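Local coordinates for 3-Hydroxyacyl-CoA dehydrogenase (Ralstonia eutropha H16, PDB 4PZC), which probably catalyses the NAD-dependent interconversion of (S)-3-hydroxyacyl-CoA, such as (S)-3-hydroxybutyryl-CoA, and the corresponding 3-ketoacyl-CoA, at residues Ala90-Asp95 / Ser116-Ile121; Gly138-Asn143 / Leu150-Arg155. All coordinates share one frame; numbering follows the deposited sequence.

Overall arrangement
Interactions 1 and 2 have centres about 12 Å apart and meet in one mixed sheet of the NAD-binding domain, where strands 113-117 and 136-141 are neighbours. Two probable backbone hydrogen bonds join them: T118 N lies 3.0 Å from M139 O, and M139 N lies 3.1 Å from S116 O. Interaction 1 gathers loops beyond the strand ends around E92; interaction 2 pairs the next strand with its hairpin partner and carries H140, predicted to be important for catalysis. The side chains of S119 and H140 come within about 4 Å of each other, so the two contacts together probably line the cofactor and substrate site.

Interaction 1 of 2, residues Ala90-Asp95 / Ser116-Ile121; sequences ATENYD and SNTSSI
Across the gap between 90-95 and 116-121, the backbones stay well apart, with E92 and T118 nearest at 6.7 Å between their CA atoms, and side chains do the bridging. Both segments belong to the beta-alpha-beta unit of strand 85-88, helix 94-107 and strand 113-117 in the Rossmann-type NAD-binding domain: one enters the helix, the other leaves the second strand.

E92 illustrates how one carboxylate can tie two loops together. Its CG is anti to the carbonyl carbon, and a bend at chi2 (-79°) brings the carboxylate to T118, so that E92 runs across the threonine side chain. T118 OG1 donates to E92 OE1 over 2.7 Å, on the syn lone pair. The other oxygen, OE2, takes a longer bond of 3.3 Å from S119 N, again on the syn side but 23° out of the carboxylate plane. The hydroxyl of T118 works in both directions, for OG1 also accepts from S120 N, in an ST turn, and from I121 N at 3.0 Å, in an ST motif. It therefore fixes the turn after the strand while holding E92, seen to bind NAD+ in this protein. S119 in the same turn is predicted to bind NAD+ and CoA.

The side chain of I121 lies antiparallel to that of E92, with I121 CG1 against E92 OE1 at 3.5 Å. N93 is the N-cap of helix 94-107, its OD1 accepting from L96 N. K97, in the first turn of that helix, donates through NZ to the carbonyls of both T91 and N117, a second tie between the loops. Y94 also touches helix 123-127; its ring makes an apolar contact with I121 at the edge, where CG2 lies near the ring plane, 3.8 Å from Y94 CD1.

Interaction 2 of 2, residues Gly138-Asn143 / Leu150-Arg155; sequences GMHFFN and LVELIR
G138 and H140 pair with I154 and E152 in an antiparallel ladder, the axes of the paired segments 4.6 Å apart at the closest. Both are hydrogen-bonded pairs; M139 with L153, between them, is a non-hydrogen-bonded pair. Four backbone bonds join the pairs, among them I154 N to G138 O at 2.8 Å.

Side chains alternate between the faces of the sheet: H140, E152 and I154 project to one, M139, F141, V151 and L153 to the other. On the first, E152 can be followed outward. Its CB rests beside H140 CB, 3.9 Å away. CG then approaches the edge of the F142 ring, 4.1 Å from CE2. With the chain extended beyond CG (chi2 -172°), CD reaches 3.9 Å from H140 CD2, and OE1 lies beside the imidazole at that same carbon, oblique to the ring. Imidazole and carboxylate extend alongside one another, their planes 52° apart. OE2, the other oxygen, accepts hydrogen bonds from the backbone N atoms of V188 and V189, at the start of helix 189-205. The glutamate thus connects the beta hairpin of strands 136-141 and 150-155 in the NAD-binding domain with that helix, while flanking H140, which is predicted to be important for catalysis. S119 touches H140 as well.

On the opposite face, V151 sends CG1, anti to the backbone N, over the F141 ring in a CH-pi contact, 4.0 Å from the centroid and 3° off the normal. Helix 161-173 packs on this face against M139 and L153. Nearer the turn, L150 crosses F142 with both methyls at the ring: L150 CD1 approaches F142 CD2, and L150 CD2 lies 3.4 Å from F142 CE2. L150 also packs against L220 of the second subunit.

Interaction 1 of 2, residues Ala90-Asp95 / Ser116-Ile121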
loop_
_atom_site.group_PDB
_atom_site.type_symbol
_atom_site.label_atom_id
_atom_site.label_comp_id
_atom_site.label_asym_id
_atom_site.label_seq_id
_atom_site.Cartn_x
_atom_site.Cartn_y
_atom_site.Cartn_z
ATOM N N ALA A 90 3.397 -26.658 -9.447
ATOM C CA ALA A 90 2.542 -27.732 -8.995
ATOM C C ALA A 90 2.462 -27.822 -7.512
ATOM O O ALA A 90 1.422 -28.240 -7.016
ATOM C CB ALA A 90 3.019 -29.046 -9.556
ATOM N N THR A 91 3.538 -27.483 -6.793
ATOM C CA THR A 91 3.422 -27.369 -5.336
ATOM C C THR A 91 4.394 -26.434 -4.620
ATOM O O THR A 91 5.476 -26.125 -5.105
ATOM C CB THR A 91 3.494 -28.752 -4.654
ATOM O OG1 THR A 91 2.631 -28.774 -3.503
ATOM C CG2 THR A 91 4.928 -29.104 -4.250
ATOM N N GLU A 92 3.962 -26.024 -3.433
ATOM C CA GLU A 92 4.768 -25.283 -2.469
ATOM C C GLU A 92 5.258 -26.140 -1.283
ATOM O O GLU A 92 5.815 -25.589 -0.339
ATOM C CB GLU A 92 3.973 -24.083 -1.949
ATOM C CG GLU A 92 3.658 -23.071 -3.042
ATOM C CD GLU A 92 4.833 -22.153 -3.378
ATOM O OE1 GLU A 92 5.984 -22.358 -2.923
ATOM O OE2 GLU A 92 4.584 -21.192 -4.111
ATOM N N ASN A 93 5.054 -27.464 -1.320
ATOM C CA ASN A 93 5.805 -28.366 -0.442
ATOM C C ASN A 93 7.251 -28.476 -0.914
ATOM O O ASN A 93 7.488 -28.756 -2.092
ATOM C CB ASN A 93 5.207 -29.775 -0.374
ATOM C CG ASN A 93 5.936 -30.663 0.640
ATOM O OD1 ASN A 93 7.016 -31.206 0.358
ATOM N ND2 ASN A 93 5.368 -30.791 1.834
ATOM N N TYR A 94 8.204 -28.313 0.009
ATOM C CA TYR A 94 9.599 -28.286 -0.367
ATOM C C TYR A 94 10.110 -29.652 -0.787
ATOM O O TYR A 94 10.668 -29.833 -1.881
ATOM C CB TYR A 94 10.441 -27.749 0.778
ATOM C CG TYR A 94 11.909 -27.652 0.427
ATOM C CD1 TYR A 94 12.389 -26.620 -0.386
ATOM C CD2 TYR A 94 12.808 -28.612 0.875
ATOM C CE1 TYR A 94 13.729 -26.542 -0.717
ATOM C CE2 TYR A 94 14.146 -28.542 0.556
ATOM C CZ TYR A 94 14.606 -27.509 -0.231
ATOM O OH TYR A 94 15.941 -27.473 -0.530
ATOM N N ASP A 95 9.926 -30.627 0.085
ATOM C CA ASP A 95 10.386 -31.956 -0.239
ATOM C C ASP A 95 9.820 -32.327 -1.593
ATOM O O ASP A 95 10.559 -32.725 -2.507
ATOM C CB ASP A 95 9.976 -32.943 0.845
ATOM C CG ASP A 95 10.804 -32.776 2.116
ATOM O OD1 ASP A 95 11.980 -32.381 1.996
ATOM O OD2 ASP A 95 10.292 -33.035 3.228
ATOM N N SER A 116 10.990 -22.452 -11.550
ATOM C CA SER A 116 9.970 -22.834 -10.557
ATOM C C SER A 116 9.193 -21.637 -10.034
ATOM O O SER A 116 9.780 -20.671 -9.570
ATOM C CB SER A 116 10.593 -23.553 -9.373
ATOM O OG SER A 116 9.566 -24.060 -8.543
ATOM N N ASN A 117 7.874 -21.704 -10.121
ATOM C CA ASN A 117 7.010 -20.669 -9.582
ATOM C C ASN A 117 6.823 -20.878 -8.065
ATOM O O ASN A 117 6.587 -22.000 -7.618
ATOM C CB ASN A 117 5.672 -20.713 -10.301
ATOM C CG ASN A 117 4.691 -19.717 -9.755
ATOM O OD1 ASN A 117 3.663 -20.074 -9.196
ATOM N ND2 ASN A 117 5.016 -18.465 -9.886
ATOM N N THR A 118 6.954 -19.806 -7.282
ATOM C CA THR A 118 6.865 -19.868 -5.808
ATOM C C THR A 118 6.763 -18.452 -5.233
ATOM O O THR A 118 7.174 -17.489 -5.882
ATOM C CB THR A 118 8.090 -20.590 -5.176
ATOM O OG1 THR A 118 7.941 -20.717 -3.745
ATOM C CG2 THR A 118 9.378 -19.844 -5.496
ATOM N N SER A 119 6.188 -18.334 -4.036
ATOM C CA SER A 119 6.152 -17.074 -3.289
ATOM C C SER A 119 7.214 -17.014 -2.210
ATOM O O SER A 119 7.691 -15.935 -1.867
ATOM C CB SER A 119 4.806 -16.904 -2.628
ATOM O OG SER A 119 4.173 -18.147 -2.562
ATOM N N SER A 120 7.596 -18.172 -1.698
ATOM C CA SER A 120 8.344 -18.247 -0.456
ATOM C C SER A 120 9.652 -18.999 -0.528
ATOM O O SER A 120 10.546 -18.710 0.260
ATOM C CB SER A 120 7.463 -18.901 0.625
ATOM O OG SER A 120 6.871 -20.115 0.161
ATOM N N ILE A 121 9.782 -19.946 -1.451
ATOM C CA ILE A 121 10.886 -20.909 -1.400
ATOM C C ILE A 121 12.199 -20.380 -2.027
ATOM O O ILE A 121 12.201 -19.762 -3.110
ATOM C CB ILE A 121 10.494 -22.246 -2.063
ATOM C CG1 ILE A 121 9.154 -22.806 -1.506
ATOM C CG2 ILE A 121 11.611 -23.270 -1.884
ATOM C CD1 ILE A 121 9.233 -23.508 -0.156
#

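Interaction 2 of 2, residues Gly138-Asn143 / Leu150-Arg155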
loop_
_atom_site.group_PDB
_atom_site.type_symbol
_atom_site.label_atom_id
_atom_site.label_comp_id
_atom_site.label_asym_id
_atom_site.label_seq_id
_atom_site.Cartn_x
_atom_site.Cartn_y
_atom_site.Cartn_z
ATOM N N GLY A 138 13.765 -18.556 -10.926
ATOM C CA GLY A 138 12.491 -18.519 -10.194
ATOM C C GLY A 138 11.517 -17.563 -10.845
ATOM O O GLY A 138 11.922 -16.549 -11.406
ATOM N N MET A 139 10.233 -17.890 -10.793
ATOM C CA MET A 139 9.190 -16.960 -11.207
ATOM C C MET A 139 8.080 -16.908 -10.167
ATOM O O MET A 139 7.835 -17.868 -9.447
ATOM C CB MET A 139 8.625 -17.365 -12.551
ATOM C CG MET A 139 9.719 -17.643 -13.563
ATOM S SD MET A 139 9.124 -18.462 -15.051
ATOM C CE MET A 139 8.221 -17.130 -15.861
ATOM N N HIS A 140 7.433 -15.761 -10.071
ATOM C CA HIS A 140 6.290 -15.608 -9.208
ATOM C C HIS A 140 5.260 -14.892 -10.057
ATOM O O HIS A 140 5.374 -13.687 -10.299
ATOM C CB HIS A 140 6.666 -14.829 -7.932
ATOM C CG HIS A 140 5.521 -14.595 -6.985
ATOM N ND1 HIS A 140 4.761 -15.617 -6.465
ATOM C CD2 HIS A 140 5.025 -13.455 -6.450
ATOM C CE1 HIS A 140 3.826 -15.117 -5.674
ATOM N NE2 HIS A 140 3.969 -13.807 -5.643
ATOM N N PHE A 141 4.295 -15.661 -10.551
ATOM C CA PHE A 141 3.128 -15.137 -11.261
ATOM C C PHE A 141 2.065 -14.745 -10.286
ATOM O O PHE A 141 2.113 -15.182 -9.138
ATOM C CB PHE A 141 2.555 -16.197 -12.160
ATOM C CG PHE A 141 3.390 -16.465 -13.371
ATOM C CD1 PHE A 141 3.221 -15.702 -14.512
ATOM C CD2 PHE A 141 4.338 -17.481 -13.373
ATOM C CE1 PHE A 141 3.977 -15.946 -15.642
ATOM C CE2 PHE A 141 5.098 -17.729 -14.502
ATOM C CZ PHE A 141 4.914 -16.964 -15.640
ATOM N N PHE A 142 1.095 -13.948 -10.727
ATOM C CA PHE A 142 0.088 -13.418 -9.789
ATOM C C PHE A 142 -1.365 -13.850 -9.982
ATOM O O PHE A 142 -1.875 -13.922 -11.086
ATOM C CB PHE A 142 0.214 -11.913 -9.652
ATOM C CG PHE A 142 1.352 -11.506 -8.775
ATOM C CD1 PHE A 142 1.174 -11.395 -7.423
ATOM C CD2 PHE A 142 2.612 -11.282 -9.295
ATOM C CE1 PHE A 142 2.222 -11.014 -6.600
ATOM C CE2 PHE A 142 3.668 -10.918 -8.479
ATOM C CZ PHE A 142 3.470 -10.769 -7.128
ATOM N N ASN A 143 -2.011 -13.984 -8.830
ATOM C CA ASN A 143 -3.019 -15.000 -8.519
ATOM C C ASN A 143 -4.093 -15.310 -9.554
ATOM O O ASN A 143 -4.509 -16.480 -9.652
ATOM C CB ASN A 143 -3.667 -14.672 -7.164
ATOM C CG ASN A 143 -2.662 -14.664 -6.027
ATOM O OD1 ASN A 143 -1.691 -13.884 -6.026
ATOM N ND2 ASN A 143 -2.888 -15.534 -5.049
ATOM N N LEU A 150 2.175 -9.075 -14.538
ATOM C CA LEU A 150 3.554 -9.106 -14.034
ATOM C C LEU A 150 4.019 -10.394 -13.375
ATOM O O LEU A 150 3.226 -11.230 -12.902
ATOM C CB LEU A 150 3.804 -7.953 -13.069
ATOM C CG LEU A 150 3.286 -8.042 -11.619
ATOM C CD1 LEU A 150 2.024 -8.907 -11.464
ATOM C CD2 LEU A 150 4.416 -8.463 -10.677
ATOM N N VAL A 151 5.337 -10.522 -13.355
ATOM C CA VAL A 151 6.005 -11.655 -12.761
ATOM C C VAL A 151 7.276 -11.182 -12.075
ATOM O O VAL A 151 7.983 -10.273 -12.583
ATOM C CB VAL A 151 6.448 -12.658 -13.824
ATOM C CG1 VAL A 151 6.759 -14.001 -13.179
ATOM C CG2 VAL A 151 5.378 -12.800 -14.881
ATOM N N GLU A 152 7.572 -11.806 -10.940
ATOM C CA GLU A 152 8.834 -11.576 -10.318
ATOM C C GLU A 152 9.748 -12.622 -10.902
ATOM O O GLU A 152 9.410 -13.796 -10.921
ATOM C CB GLU A 152 8.750 -11.681 -8.797
ATOM C CG GLU A 152 7.726 -10.737 -8.183
ATOM C CD GLU A 152 7.768 -10.701 -6.661
ATOM O OE1 GLU A 152 7.425 -11.704 -5.982
ATOM O OE2 GLU A 152 8.124 -9.632 -6.137
ATOM N N LEU A 153 10.892 -12.175 -11.413
ATOM C CA LEU A 153 11.906 -13.051 -11.965
ATOM C C LEU A 153 12.956 -13.087 -10.919
ATOM O O LEU A 153 13.514 -12.061 -10.578
ATOM C CB LEU A 153 12.488 -12.470 -13.243
ATOM C CG LEU A 153 11.497 -12.236 -14.387
ATOM C CD1 LEU A 153 12.224 -11.622 -15.586
ATOM C CD2 LEU A 153 10.785 -13.536 -14.768
ATOM N N ILE A 154 13.202 -14.260 -10.369
ATOM C CA ILE A 154 14.025 -14.340 -9.199
ATOM C C ILE A 154 15.265 -15.170 -9.476
ATOM O O ILE A 154 15.200 -16.372 -9.774
ATOM C CB ILE A 154 13.281 -14.908 -8.015
ATOM C CG1 ILE A 154 11.933 -14.206 -7.852
ATOM C CG2 ILE A 154 14.146 -14.749 -6.777
ATOM C CD1 ILE A 154 10.709 -15.070 -8.122
ATOM N N ARG A 155 16.403 -14.509 -9.391
ATOM C CA ARG A 155 17.628 -15.151 -9.728
ATOM C C ARG A 155 18.098 -15.813 -8.493
ATOM O O ARG A 155 18.241 -15.180 -7.447
ATOM C CB ARG A 155 18.643 -14.135 -10.216
ATOM C CG ARG A 155 18.307 -13.670 -11.604
ATOM C CD ARG A 155 19.309 -12.688 -12.183
ATOM N NE ARG A 155 20.620 -13.283 -12.464
ATOM C CZ ARG A 155 21.433 -12.868 -13.433
ATOM N NH1 ARG A 155 21.063 -11.882 -14.257
ATOM N NH2 ARG A 155 22.612 -13.455 -13.604
#